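Local coordinates for Non-structural polyprotein (Sindbis virus, PDB 4GUA), which joins the nsP2 cysteine protease, which cleaves the viral polyprotein, to the macro and zinc-binding domains of nsP3 in a single uncleaved precursor, at residues 23-28 / 73-78; 58-62 / 238-242; 290-294 / 324-329; 435-439 / 473-479; 519-523 / 602-607. All blocks are in the same frame, centred on the assembly; numbering follows the deposited sequence.

How the contacts relate
The five contacts follow the order of the domains along the precursor. Contacts 1 and 2 have interleaved segments and touch, their centres 19 Å apart: Leu25 CD2 meets Ile59 CG2 at 3.6 Å, so the protease helices 16-27 and 52-64 connect them. Contact 2 then passes into the seven-stranded methyltransferase-like domain, whose edge strand 288-294 lies in contact 3. Contact 3 adjoins contact 4, in the macro domain, with centres 10 Å apart and Ser292 OG 2.9 Å from Asp478 OD1. Contact 5, in the zinc-binding domain, touches none of the others and lies 24 to 30 Å from them between centres. Contacts 3 and 4 thus pack the methyltransferase-like part of nsP2 against the nsP3 macro domain.

Contact 1: 23-28 / 73-78; sequences PILATA and FSKQSI
In the clan CA protease domain of nsP2, the C-terminal end of helix 16-27 is met by the loop that runs from helix 52-64 into strand 78-83. Segment 23-28 is helical at first and loop by Ala28, kinked where the N atoms of Pro23 and Ile24 make no bond to the preceding turn, proline having no N-H. Segment 73-78 is irregular before Ile78; the closest CA pair is Ile24 to Ile78, 6.3 Å. From this segment, Phe73 in the loop and Ile78 at the start of the strand pack on the helix. Phe73 (chi1 m, chi2 -76°) sends its ring in, CE1 3.7 Å from Ala28 CB, CD1 3.9 Å from Ile24 CG2 and CZ 4.2 Å from Leu25 CD2, while Ile24 O approaches the ring edge. Ile78 (m, t) points toward the helix; its CD1 lies 3.9 Å from Pro23 CB and 3.8 Å from Thr27 CG2, and its CB is 3.9 Å from Ile24 CG1. Ile24 and Leu25 both hold the m, t rotamer, and Leu25 continues onto Leu56 and Ile59 of helix 52-64. No hydrogen bond joins the segments. Thr27, in rotamer p, donates OG1 to Ile24 O at 2.8 Å.

Contact 2: 58-62 / 238-242; sequences VICIK and FQQCE
Glu242 lays its carboxylate across the aliphatic side chains of helix 52-64, OE2 lying 3.2 Å from Val58 CG2 and 3.5 Å from Ile61 CD1. Its rotamer (chi1 m, chi2 t, chi3 -56°) extends the chain across the gap between two helices, of which segments 58-62 and 238-242 are single turns. Their axes come no closer than 12.4 Å and run nearly antiparallel, at 157°, so the side chains rather than the backbones meet; the nearest CA atoms, those of Val58 and Glu242, are 7.4 Å apart. Ile61 (m, t) also points across and sets CD1 3.8 Å from Phe238 CE1, at the edge of the ring, which is held by chi1 t and chi2 -88°. Further along, Lys62 (m, m, t, m) curls over to place CE 3.8 Å from Gln239 NE2. The lysine ammonium is hydrogen-bonded to Asn144 O, and Gln239 (t, t) uses its amide on Asn235 N and Ala141 O. Helix 52-64 belongs to the protease, whereas helix 237-257 links strands 224-227 and 263-269 of the mixed, methyltransferase-like sheet, so the contact is an interdomain seam within nsP2. Lys62 NZ and Glu242 OE1, 4.4 Å apart, are too distant for a salt bridge, and no hydrogen bond crosses: the two helices are held by van der Waals packing, with at most a long-range attraction of opposite charges.

Contact 3: 290-294 / 324-329; sequences RVSAA and HLNCVI
Apolar packing makes up most of this contact, in which strand 290-294, at one edge of the methyltransferase-like sheet of nsP2, runs beside helix 324-329. The strand is extended, with phi between -131° and -154°, and the helix regular; their axes are 7.8 Å apart and almost parallel, at 11°. In register, Ser292 CA lies 5.9 Å from Leu325 CA and Ala293 CA 6.1 Å from Ile329 CA. Ala293, pointing at the helix, is the hub: its CB sits 3.7 Å from Ile329 CG1 (rotamer m, t), 4.1 Å from Val328 CG1 (t) and 4.3 Å from Leu325 CD1 (t, p). Val291 (p) adds CG2 at 4.2 Å from Leu325 CD2. Among polar groups, His324 (chi1 t, chi2 -129°) turns its ring edge to the strand, ND1 3.4 Å from Val291 O, and Ser292 OG is 4.2 Å from Val328 CG1 but hydrogen-bonds to Asp478 of the macro domain. Backbone bonds of Arg290, Ser292 and Ala294 pair the strand with 305-312, whose Leu307 also touches Ile329. With alanine at the centre and no clear hydrogen bond across, the helix is seated by hydrophobic fit, while the serine hydroxyl serves the neighbouring domain.

Contact 4: 435-439 / 473-479; sequences ADLVN and ALDRTDA
Ala435, Val438 and Thr477 form the centre of this helix-to-turn packing in the macro domain. Segment 435-439 is helical; segment 473-479 starts in helix 463-474 (Ala473 and Leu474) and passes through a type I turn from Leu474 to Thr477. CA atoms of Ala435 and Leu474 lie 5.6 Å apart, those of Asn439 and Thr477 6.0 Å. Ala435 CB rests 3.4 Å from Ala473 O, 3.7 Å from Thr477 CG2 and 4.3 Å from Leu474 CD2. One turn on, Val438 (rotamer t) places CG1 3.8 Å from Thr477 CB and 3.6 Å from Ala479 CB. Thr477, in rotamer p, bonds OG1 to Leu474 O at 3.0 Å and receives Ala479 N weakly at 3.3 Å. Beside them, Asn439 ND2 (chi1 m) donates to Arg476 O at 2.9 Å, although the position of that carbonyl oxygen is less certain. Helix 420-440 leads into strand 445-448 and the turn into strand 480-484, neighbours in the parallel part of the macro sheet, while helix 323-333 of nsP2 packs against Asn439 and Asp478.

Contact 5: 519-523 / 602-607; sequences VWIHP and TLPCLC. With ZN (zinc ion), chain V.
Thr602 OG1, in rotamer p, gives its hydrogen to Trp520 O at 2.6 Å, and Leu540 O is a weaker partner of the same hydroxyl. His522 (chi1 t, chi2 -98°) points NE2 at two carbonyls, making weak bonds to Cys607 O at 2.9 Å (121° at the hydrogen) and Leu606 O at 3.0 Å (138°). Residues 519-522 are extended, 519-520 as strand, whereas 602-607 is an irregular loop turning at Thr602, Pro604 and Leu606; Ile521 CA lies 5.8 Å from Thr602 CA, and His522 CA 5.9 Å from Leu603 CA. Those carbonyls belong to the Cys-X-Cys loop of the nsP3 zinc-binding domain: Cys605 SG at 2.4 Å and Cys607 SG at 2.5 Å hold the zinc ion, with Cys630 and Cys648 completing the four-cysteine site. Leu603 (t, p) packs between, its CD2 3.9 Å from the centroid of the Trp520 five-membered ring in a CH-pi contact and its CD1 3.6 Å from His522 CA. The indole NE1 is weakly bonded to Thr535 O. Val519 CG1 meets Thr602 CG2 at 3.7 Å.

Contact 1: 23-28 / 73-78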
# COMPACT_ATOMS: atom_id res chain seq x y z
N PRO A 23 -8.17 -4.58 -29.99
CA PRO A 23 -8.74 -5.93 -30.11
C PRO A 23 -9.19 -6.52 -28.77
O PRO A 23 -10.11 -7.34 -28.74
CB PRO A 23 -7.60 -6.74 -30.73
CG PRO A 23 -6.38 -6.04 -30.34
CD PRO A 23 -6.73 -4.57 -30.32
N ILE A 24 -8.55 -6.12 -27.68
CA ILE A 24 -8.95 -6.61 -26.37
C ILE A 24 -10.31 -6.03 -26.02
O ILE A 24 -11.19 -6.74 -25.53
CB ILE A 24 -7.92 -6.25 -25.29
CG1 ILE A 24 -6.64 -7.05 -25.53
CG2 ILE A 24 -8.47 -6.55 -23.90
CD1 ILE A 24 -5.46 -6.58 -24.72
N LEU A 25 -10.51 -4.75 -26.33
CA LEU A 25 -11.81 -4.12 -26.11
C LEU A 25 -12.90 -4.77 -26.97
O LEU A 25 -14.05 -4.90 -26.55
CB LEU A 25 -11.72 -2.62 -26.41
CG LEU A 25 -10.71 -1.82 -25.58
CD1 LEU A 25 -10.75 -0.34 -25.95
CD2 LEU A 25 -10.96 -2.01 -24.09
N ALA A 26 -12.52 -5.22 -28.16
CA ALA A 26 -13.46 -5.84 -29.07
C ALA A 26 -14.13 -7.09 -28.48
O ALA A 26 -15.31 -7.33 -28.73
CB ALA A 26 -12.76 -6.20 -30.34
N THR A 27 -13.39 -7.88 -27.71
CA THR A 27 -13.96 -9.10 -27.14
C THR A 27 -15.11 -8.77 -26.20
O THR A 27 -15.97 -9.61 -25.95
CB THR A 27 -12.92 -9.91 -26.35
OG1 THR A 27 -12.50 -9.16 -25.19
CG2 THR A 27 -11.71 -10.24 -27.20
N ALA A 28 -15.11 -7.55 -25.68
CA ALA A 28 -16.14 -7.10 -24.76
C ALA A 28 -17.24 -6.34 -25.49
O ALA A 28 -18.14 -5.79 -24.87
CB ALA A 28 -15.54 -6.22 -23.68
N PHE A 73 -11.82 -8.51 -17.70
CA PHE A 73 -10.90 -8.63 -18.84
C PHE A 73 -9.84 -9.74 -18.70
O PHE A 73 -8.86 -9.75 -19.44
CB PHE A 73 -10.27 -7.28 -19.17
CG PHE A 73 -11.17 -6.40 -19.98
CD1 PHE A 73 -11.34 -6.64 -21.33
CD2 PHE A 73 -11.85 -5.36 -19.40
CE1 PHE A 73 -12.17 -5.83 -22.09
CE2 PHE A 73 -12.69 -4.55 -20.15
CZ PHE A 73 -12.85 -4.79 -21.49
N SER A 74 -10.01 -10.62 -17.71
CA SER A 74 -8.98 -11.59 -17.33
C SER A 74 -8.99 -12.92 -18.09
O SER A 74 -8.24 -13.85 -17.76
CB SER A 74 -9.06 -11.88 -15.83
OG SER A 74 -8.06 -11.17 -15.12
N LYS A 75 -9.84 -13.03 -19.09
CA LYS A 75 -9.85 -14.19 -19.96
C LYS A 75 -8.61 -14.12 -20.85
O LYS A 75 -8.34 -13.08 -21.44
CB LYS A 75 -11.16 -14.17 -20.75
CG LYS A 75 -11.27 -15.04 -21.97
CD LYS A 75 -11.64 -14.07 -23.10
CE LYS A 75 -12.51 -14.63 -24.21
NZ LYS A 75 -12.87 -13.55 -25.20
N GLN A 76 -7.85 -15.21 -20.94
CA GLN A 76 -6.55 -15.12 -21.60
C GLN A 76 -6.74 -15.36 -23.07
O GLN A 76 -6.77 -16.50 -23.52
CB GLN A 76 -5.60 -16.20 -21.07
CG GLN A 76 -5.46 -16.26 -19.57
CD GLN A 76 -4.86 -15.01 -19.01
OE1 GLN A 76 -5.56 -14.15 -18.47
NE2 GLN A 76 -3.54 -14.87 -19.14
N SER A 77 -6.75 -14.29 -23.84
CA SER A 77 -7.10 -14.39 -25.23
C SER A 77 -6.06 -13.73 -26.09
O SER A 77 -5.33 -14.39 -26.83
CB SER A 77 -8.43 -13.67 -25.48
OG SER A 77 -9.52 -14.28 -24.81
N ILE A 78 -6.00 -12.42 -25.97
CA ILE A 78 -5.12 -11.60 -26.75
C ILE A 78 -4.00 -11.08 -25.87
O ILE A 78 -4.25 -10.46 -24.85
CB ILE A 78 -5.89 -10.42 -27.34
CG1 ILE A 78 -7.11 -10.96 -28.08
CG2 ILE A 78 -4.98 -9.58 -28.22
CD1 ILE A 78 -8.10 -9.89 -28.47

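Contact 2: 58-62 / 238-242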
# COMPACT_ATOMS: atom_id res chain seq x y z
N VAL A 58 -8.71 1.74 -16.71
CA VAL A 58 -9.59 2.90 -16.82
C VAL A 58 -10.83 2.60 -17.67
O VAL A 58 -11.93 3.04 -17.35
CB VAL A 58 -8.85 4.12 -17.41
CG1 VAL A 58 -9.82 5.05 -18.12
CG2 VAL A 58 -8.09 4.87 -16.32
N ILE A 59 -10.63 1.87 -18.76
CA ILE A 59 -11.72 1.59 -19.69
C ILE A 59 -12.70 0.62 -19.05
O ILE A 59 -13.91 0.72 -19.23
CB ILE A 59 -11.19 1.00 -21.01
CG1 ILE A 59 -10.39 2.07 -21.75
CG2 ILE A 59 -12.35 0.53 -21.88
CD1 ILE A 59 -9.41 1.51 -22.73
N CYS A 60 -12.16 -0.33 -18.29
CA CYS A 60 -12.99 -1.30 -17.61
C CYS A 60 -13.88 -0.57 -16.60
O CYS A 60 -15.10 -0.78 -16.57
CB CYS A 60 -12.10 -2.33 -16.90
SG CYS A 60 -13.01 -3.67 -16.12
N ILE A 61 -13.30 0.32 -15.80
CA ILE A 61 -14.09 1.06 -14.83
C ILE A 61 -15.15 1.89 -15.53
O ILE A 61 -16.28 1.97 -15.08
CB ILE A 61 -13.23 2.01 -13.98
CG1 ILE A 61 -12.18 1.23 -13.18
CG2 ILE A 61 -14.12 2.82 -13.05
CD1 ILE A 61 -11.27 2.13 -12.37
N LYS A 62 -14.77 2.52 -16.63
CA LYS A 62 -15.69 3.41 -17.33
C LYS A 62 -16.89 2.70 -17.94
O LYS A 62 -18.00 3.20 -17.86
CB LYS A 62 -14.95 4.22 -18.39
CG LYS A 62 -14.27 5.47 -17.85
CD LYS A 62 -15.31 6.45 -17.31
CE LYS A 62 -14.69 7.55 -16.50
NZ LYS A 62 -14.37 7.05 -15.15
N PHE A 238 -10.68 10.55 -7.76
CA PHE A 238 -10.29 9.27 -8.34
C PHE A 238 -9.81 9.42 -9.78
O PHE A 238 -8.78 8.85 -10.15
CB PHE A 238 -11.46 8.28 -8.30
CG PHE A 238 -11.04 6.87 -8.60
CD1 PHE A 238 -10.99 6.41 -9.91
CD2 PHE A 238 -10.64 6.03 -7.57
CE1 PHE A 238 -10.59 5.11 -10.18
CE2 PHE A 238 -10.23 4.73 -7.84
CZ PHE A 238 -10.21 4.27 -9.15
N GLN A 239 -10.53 10.20 -10.58
CA GLN A 239 -10.15 10.39 -11.98
C GLN A 239 -8.82 11.11 -12.09
O GLN A 239 -8.05 10.86 -13.00
CB GLN A 239 -11.22 11.17 -12.74
CG GLN A 239 -10.93 11.30 -14.23
CD GLN A 239 -12.16 11.71 -15.02
OE1 GLN A 239 -12.61 12.86 -14.93
NE2 GLN A 239 -12.72 10.78 -15.79
N GLN A 240 -8.59 12.04 -11.17
CA GLN A 240 -7.34 12.78 -11.18
C GLN A 240 -6.17 11.84 -10.89
O GLN A 240 -5.12 11.95 -11.51
CB GLN A 240 -7.39 13.92 -10.16
CG GLN A 240 -6.24 14.90 -10.30
CD GLN A 240 -6.48 16.18 -9.55
OE1 GLN A 240 -7.16 16.20 -8.54
NE2 GLN A 240 -5.90 17.26 -10.05
N CYS A 241 -6.37 10.91 -9.96
CA CYS A 241 -5.33 9.92 -9.66
C CYS A 241 -5.01 9.12 -10.91
O CYS A 241 -3.84 8.94 -11.25
CB CYS A 241 -5.77 8.99 -8.52
SG CYS A 241 -5.64 9.73 -6.87
N GLU A 242 -6.06 8.63 -11.57
CA GLU A 242 -5.92 7.88 -12.81
C GLU A 242 -5.07 8.65 -13.83
O GLU A 242 -4.08 8.13 -14.32
CB GLU A 242 -7.29 7.56 -13.42
CG GLU A 242 -8.12 6.56 -12.63
CD GLU A 242 -9.45 6.23 -13.32
OE1 GLU A 242 -10.23 7.16 -13.60
OE2 GLU A 242 -9.72 5.03 -13.58

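Contact 3: 290-294 / 324-329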
# COMPACT_ATOMS: atom_id res chain seq x y z
N ARG A 290 11.64 5.02 4.71
CA ARG A 290 10.36 5.58 5.16
C ARG A 290 9.63 6.25 4.01
O ARG A 290 10.24 6.70 3.04
CB ARG A 290 10.57 6.65 6.22
CG ARG A 290 11.01 6.19 7.59
CD ARG A 290 11.06 7.42 8.47
NE ARG A 290 11.52 7.16 9.83
CZ ARG A 290 10.73 6.89 10.86
NH1 ARG A 290 9.41 6.83 10.70
NH2 ARG A 290 11.26 6.67 12.05
N VAL A 291 8.31 6.32 4.13
CA VAL A 291 7.53 7.18 3.26
C VAL A 291 6.33 7.73 4.02
O VAL A 291 5.65 6.99 4.73
CB VAL A 291 7.09 6.46 1.96
CG1 VAL A 291 6.44 5.13 2.27
CG2 VAL A 291 6.15 7.34 1.15
N SER A 292 6.10 9.03 3.87
CA SER A 292 5.01 9.73 4.52
C SER A 292 4.38 10.66 3.50
O SER A 292 4.63 10.53 2.30
CB SER A 292 5.51 10.53 5.72
OG SER A 292 4.43 10.96 6.53
N ALA A 293 3.52 11.56 3.96
CA ALA A 293 2.84 12.51 3.08
C ALA A 293 2.62 13.84 3.79
O ALA A 293 2.69 13.93 5.01
CB ALA A 293 1.51 11.95 2.63
N ALA A 294 2.37 14.87 2.99
CA ALA A 294 2.16 16.21 3.53
C ALA A 294 1.30 17.00 2.56
O ALA A 294 1.35 16.79 1.35
CB ALA A 294 3.48 16.90 3.74
N HIS A 324 0.42 2.57 7.34
CA HIS A 324 0.81 3.90 7.77
C HIS A 324 0.40 4.95 6.76
O HIS A 324 -0.31 5.89 7.09
CB HIS A 324 2.32 3.95 7.94
CG HIS A 324 2.84 5.34 8.14
ND1 HIS A 324 3.89 5.85 7.40
CD2 HIS A 324 2.46 6.32 8.99
CE1 HIS A 324 4.13 7.09 7.79
NE2 HIS A 324 3.28 7.40 8.75
N LEU A 325 0.87 4.80 5.53
CA LEU A 325 0.63 5.80 4.51
C LEU A 325 -0.86 6.02 4.29
O LEU A 325 -1.31 7.16 4.16
CB LEU A 325 1.32 5.40 3.20
CG LEU A 325 1.43 6.50 2.15
CD1 LEU A 325 2.09 7.74 2.73
CD2 LEU A 325 2.20 5.99 0.95
N ASN A 326 -1.64 4.94 4.26
CA ASN A 326 -3.09 5.07 4.13
C ASN A 326 -3.65 5.96 5.23
O ASN A 326 -4.40 6.90 4.95
CB ASN A 326 -3.77 3.70 4.22
CG ASN A 326 -3.66 2.91 2.94
OD1 ASN A 326 -2.89 3.26 2.03
ND2 ASN A 326 -4.42 1.83 2.86
N CYS A 327 -3.28 5.66 6.47
CA CYS A 327 -3.79 6.41 7.61
C CYS A 327 -3.45 7.90 7.51
O CYS A 327 -4.31 8.76 7.73
CB CYS A 327 -3.23 5.83 8.90
SG CYS A 327 -3.90 6.62 10.36
N VAL A 328 -2.20 8.20 7.17
CA VAL A 328 -1.71 9.57 7.08
C VAL A 328 -2.43 10.38 6.02
O VAL A 328 -3.04 11.41 6.32
CB VAL A 328 -0.22 9.56 6.73
CG1 VAL A 328 0.25 10.96 6.37
CG2 VAL A 328 0.59 9.00 7.88
N ILE A 329 -2.36 9.92 4.78
CA ILE A 329 -2.98 10.61 3.66
C ILE A 329 -4.46 10.84 3.93
O ILE A 329 -4.97 11.94 3.73
CB ILE A 329 -2.84 9.80 2.37
CG1 ILE A 329 -1.41 9.88 1.85
CG2 ILE A 329 -3.82 10.30 1.31
CD1 ILE A 329 -1.15 9.07 0.60

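Contact 4: 435-439 / 473-479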
# COMPACT_ATOMS: atom_id res chain seq x y z
N ALA A 435 2.39 0.65 16.81
CA ALA A 435 2.45 1.53 15.65
C ALA A 435 1.05 1.87 15.13
O ALA A 435 0.80 2.99 14.68
CB ALA A 435 3.29 0.90 14.55
N ASP A 436 0.14 0.90 15.20
CA ASP A 436 -1.21 1.11 14.71
C ASP A 436 -1.86 2.23 15.51
O ASP A 436 -2.44 3.15 14.95
CB ASP A 436 -2.04 -0.17 14.82
CG ASP A 436 -1.73 -1.19 13.72
OD1 ASP A 436 -1.24 -0.78 12.64
OD2 ASP A 436 -1.97 -2.39 13.95
N LEU A 437 -1.72 2.14 16.83
CA LEU A 437 -2.29 3.13 17.74
C LEU A 437 -1.67 4.51 17.57
O LEU A 437 -2.38 5.53 17.59
CB LEU A 437 -2.13 2.66 19.19
CG LEU A 437 -3.09 1.52 19.55
CD1 LEU A 437 -2.73 0.89 20.89
CD2 LEU A 437 -4.53 2.04 19.56
N VAL A 438 -0.35 4.55 17.41
CA VAL A 438 0.37 5.80 17.24
C VAL A 438 -0.17 6.53 16.02
O VAL A 438 -0.45 7.74 16.07
CB VAL A 438 1.88 5.56 17.05
CG1 VAL A 438 2.56 6.79 16.44
CG2 VAL A 438 2.51 5.21 18.38
N ASN A 439 -0.37 5.79 14.94
CA ASN A 439 -0.88 6.38 13.72
C ASN A 439 -2.35 6.78 13.85
O ASN A 439 -2.74 7.86 13.42
CB ASN A 439 -0.70 5.42 12.55
CG ASN A 439 0.74 5.29 12.15
OD1 ASN A 439 1.53 6.20 12.36
ND2 ASN A 439 1.09 4.16 11.56
N ALA A 473 8.42 -1.93 12.92
CA ALA A 473 7.07 -1.45 13.16
C ALA A 473 6.99 0.09 13.15
O ALA A 473 6.08 0.66 12.54
CB ALA A 473 6.55 -1.99 14.48
N LEU A 474 7.94 0.74 13.81
CA LEU A 474 7.83 2.18 14.08
C LEU A 474 8.44 3.09 13.02
O LEU A 474 8.30 4.31 13.09
CB LEU A 474 8.41 2.51 15.46
CG LEU A 474 7.48 2.08 16.60
CD1 LEU A 474 8.23 2.00 17.91
CD2 LEU A 474 6.33 3.05 16.72
N ASP A 475 9.11 2.51 12.03
CA ASP A 475 9.49 3.26 10.84
C ASP A 475 8.21 3.61 10.09
O ASP A 475 8.15 4.56 9.30
CB ASP A 475 10.40 2.43 9.94
CG ASP A 475 11.80 2.30 10.50
OD1 ASP A 475 12.12 2.97 11.51
OD2 ASP A 475 12.59 1.52 9.92
N ARG A 476 7.17 2.84 10.39
CA ARG A 476 5.87 2.93 9.74
C ARG A 476 4.96 3.92 10.47
O ARG A 476 3.74 3.85 10.34
CB ARG A 476 5.23 1.55 9.64
CG ARG A 476 5.63 0.75 8.40
CD ARG A 476 6.28 1.61 7.33
NE ARG A 476 7.04 0.83 6.36
CZ ARG A 476 7.67 1.36 5.32
NH1 ARG A 476 7.61 2.67 5.10
NH2 ARG A 476 8.35 0.60 4.49
N THR A 477 5.54 4.75 11.33
CA THR A 477 4.82 5.89 11.91
C THR A 477 5.51 7.22 11.60
O THR A 477 6.59 7.25 11.02
CB THR A 477 4.72 5.77 13.44
OG1 THR A 477 6.01 5.97 14.03
CG2 THR A 477 4.18 4.40 13.85
N ASP A 478 4.86 8.32 11.98
CA ASP A 478 5.45 9.66 11.89
C ASP A 478 6.02 10.14 13.23
O ASP A 478 6.45 11.28 13.35
CB ASP A 478 4.43 10.65 11.37
CG ASP A 478 4.11 10.45 9.90
OD1 ASP A 478 5.02 10.02 9.16
OD2 ASP A 478 2.96 10.72 9.49
N ALA A 479 5.99 9.28 14.23
CA ALA A 479 6.32 9.67 15.60
C ALA A 479 7.83 9.70 15.86
O ALA A 479 8.58 8.90 15.31
CB ALA A 479 5.65 8.72 16.58

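Contact 5: 519-523 / 602-607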
# COMPACT_ATOMS: atom_id res chain seq x y z
N VAL A 519 4.33 -9.31 -8.32
CA VAL A 519 3.72 -9.85 -7.11
C VAL A 519 4.67 -10.80 -6.40
O VAL A 519 5.28 -11.66 -7.02
CB VAL A 519 2.44 -10.61 -7.43
CG1 VAL A 519 1.93 -11.30 -6.17
CG2 VAL A 519 1.39 -9.67 -8.00
N TRP A 520 4.80 -10.63 -5.09
CA TRP A 520 5.66 -11.49 -4.30
C TRP A 520 4.89 -12.74 -3.90
O TRP A 520 3.86 -12.65 -3.25
CB TRP A 520 6.15 -10.73 -3.08
CG TRP A 520 7.25 -11.39 -2.31
CD1 TRP A 520 7.55 -12.72 -2.27
CD2 TRP A 520 8.21 -10.75 -1.46
NE1 TRP A 520 8.63 -12.94 -1.45
CE2 TRP A 520 9.05 -11.75 -0.94
CE3 TRP A 520 8.43 -9.42 -1.09
CZ2 TRP A 520 10.10 -11.46 -0.07
CZ3 TRP A 520 9.47 -9.14 -0.22
CH2 TRP A 520 10.29 -10.15 0.28
N ILE A 521 5.41 -13.91 -4.27
CA ILE A 521 4.70 -15.17 -4.04
C ILE A 521 5.46 -16.11 -3.11
O ILE A 521 6.68 -16.00 -2.94
CB ILE A 521 4.42 -15.93 -5.36
CG1 ILE A 521 5.70 -16.05 -6.19
CG2 ILE A 521 3.32 -15.24 -6.14
CD1 ILE A 521 5.60 -17.01 -7.37
N HIS A 522 4.72 -17.03 -2.51
CA HIS A 522 5.30 -18.08 -1.68
C HIS A 522 6.29 -18.93 -2.50
O HIS A 522 6.03 -19.21 -3.67
CB HIS A 522 4.18 -18.95 -1.11
CG HIS A 522 4.63 -19.90 -0.05
ND1 HIS A 522 4.90 -21.23 -0.31
CD2 HIS A 522 4.86 -19.72 1.27
CE1 HIS A 522 5.28 -21.83 0.81
NE2 HIS A 522 5.26 -20.93 1.78
N PRO A 523 7.41 -19.35 -1.89
CA PRO A 523 8.44 -20.10 -2.62
C PRO A 523 7.96 -21.42 -3.26
O PRO A 523 8.47 -21.83 -4.31
CB PRO A 523 9.49 -20.40 -1.54
CG PRO A 523 9.27 -19.34 -0.51
CD PRO A 523 7.80 -19.08 -0.50
N THR A 602 -0.51 -12.25 -0.22
CA THR A 602 0.13 -13.33 -0.95
C THR A 602 1.17 -14.09 -0.14
O THR A 602 1.62 -15.15 -0.55
CB THR A 602 0.86 -12.78 -2.18
OG1 THR A 602 1.88 -11.87 -1.75
CG2 THR A 602 -0.09 -12.05 -3.11
N LEU A 603 1.57 -13.54 1.00
CA LEU A 603 2.67 -14.12 1.75
C LEU A 603 2.44 -14.03 3.26
O LEU A 603 3.19 -13.36 3.97
CB LEU A 603 3.96 -13.39 1.38
CG LEU A 603 5.26 -14.14 1.63
CD1 LEU A 603 5.40 -15.28 0.63
CD2 LEU A 603 6.44 -13.18 1.55
N PRO A 604 1.40 -14.71 3.76
CA PRO A 604 1.07 -14.69 5.19
C PRO A 604 2.13 -15.38 6.05
O PRO A 604 2.34 -15.01 7.21
CB PRO A 604 -0.26 -15.44 5.25
CG PRO A 604 -0.27 -16.30 4.02
CD PRO A 604 0.45 -15.51 2.98
N CYS A 605 2.78 -16.39 5.48
CA CYS A 605 3.95 -16.99 6.11
C CYS A 605 4.76 -17.74 5.08
O CYS A 605 4.34 -17.85 3.93
CB CYS A 605 3.54 -17.91 7.26
SG CYS A 605 2.60 -19.36 6.78
N LEU A 606 5.91 -18.25 5.50
CA LEU A 606 6.79 -18.99 4.60
C LEU A 606 6.69 -20.51 4.73
O LEU A 606 7.34 -21.24 3.98
CB LEU A 606 8.23 -18.55 4.81
CG LEU A 606 8.44 -17.06 4.55
CD1 LEU A 606 9.89 -16.68 4.73
CD2 LEU A 606 7.94 -16.70 3.15
N CYS A 607 5.85 -20.99 5.64
CA CYS A 607 5.76 -22.42 5.89
C CYS A 607 4.83 -23.07 4.87
O CYS A 607 4.22 -22.38 4.05
CB CYS A 607 5.28 -22.70 7.32
SG CYS A 607 3.49 -22.90 7.52
ZN ZN V . 2.70 -20.80 8.67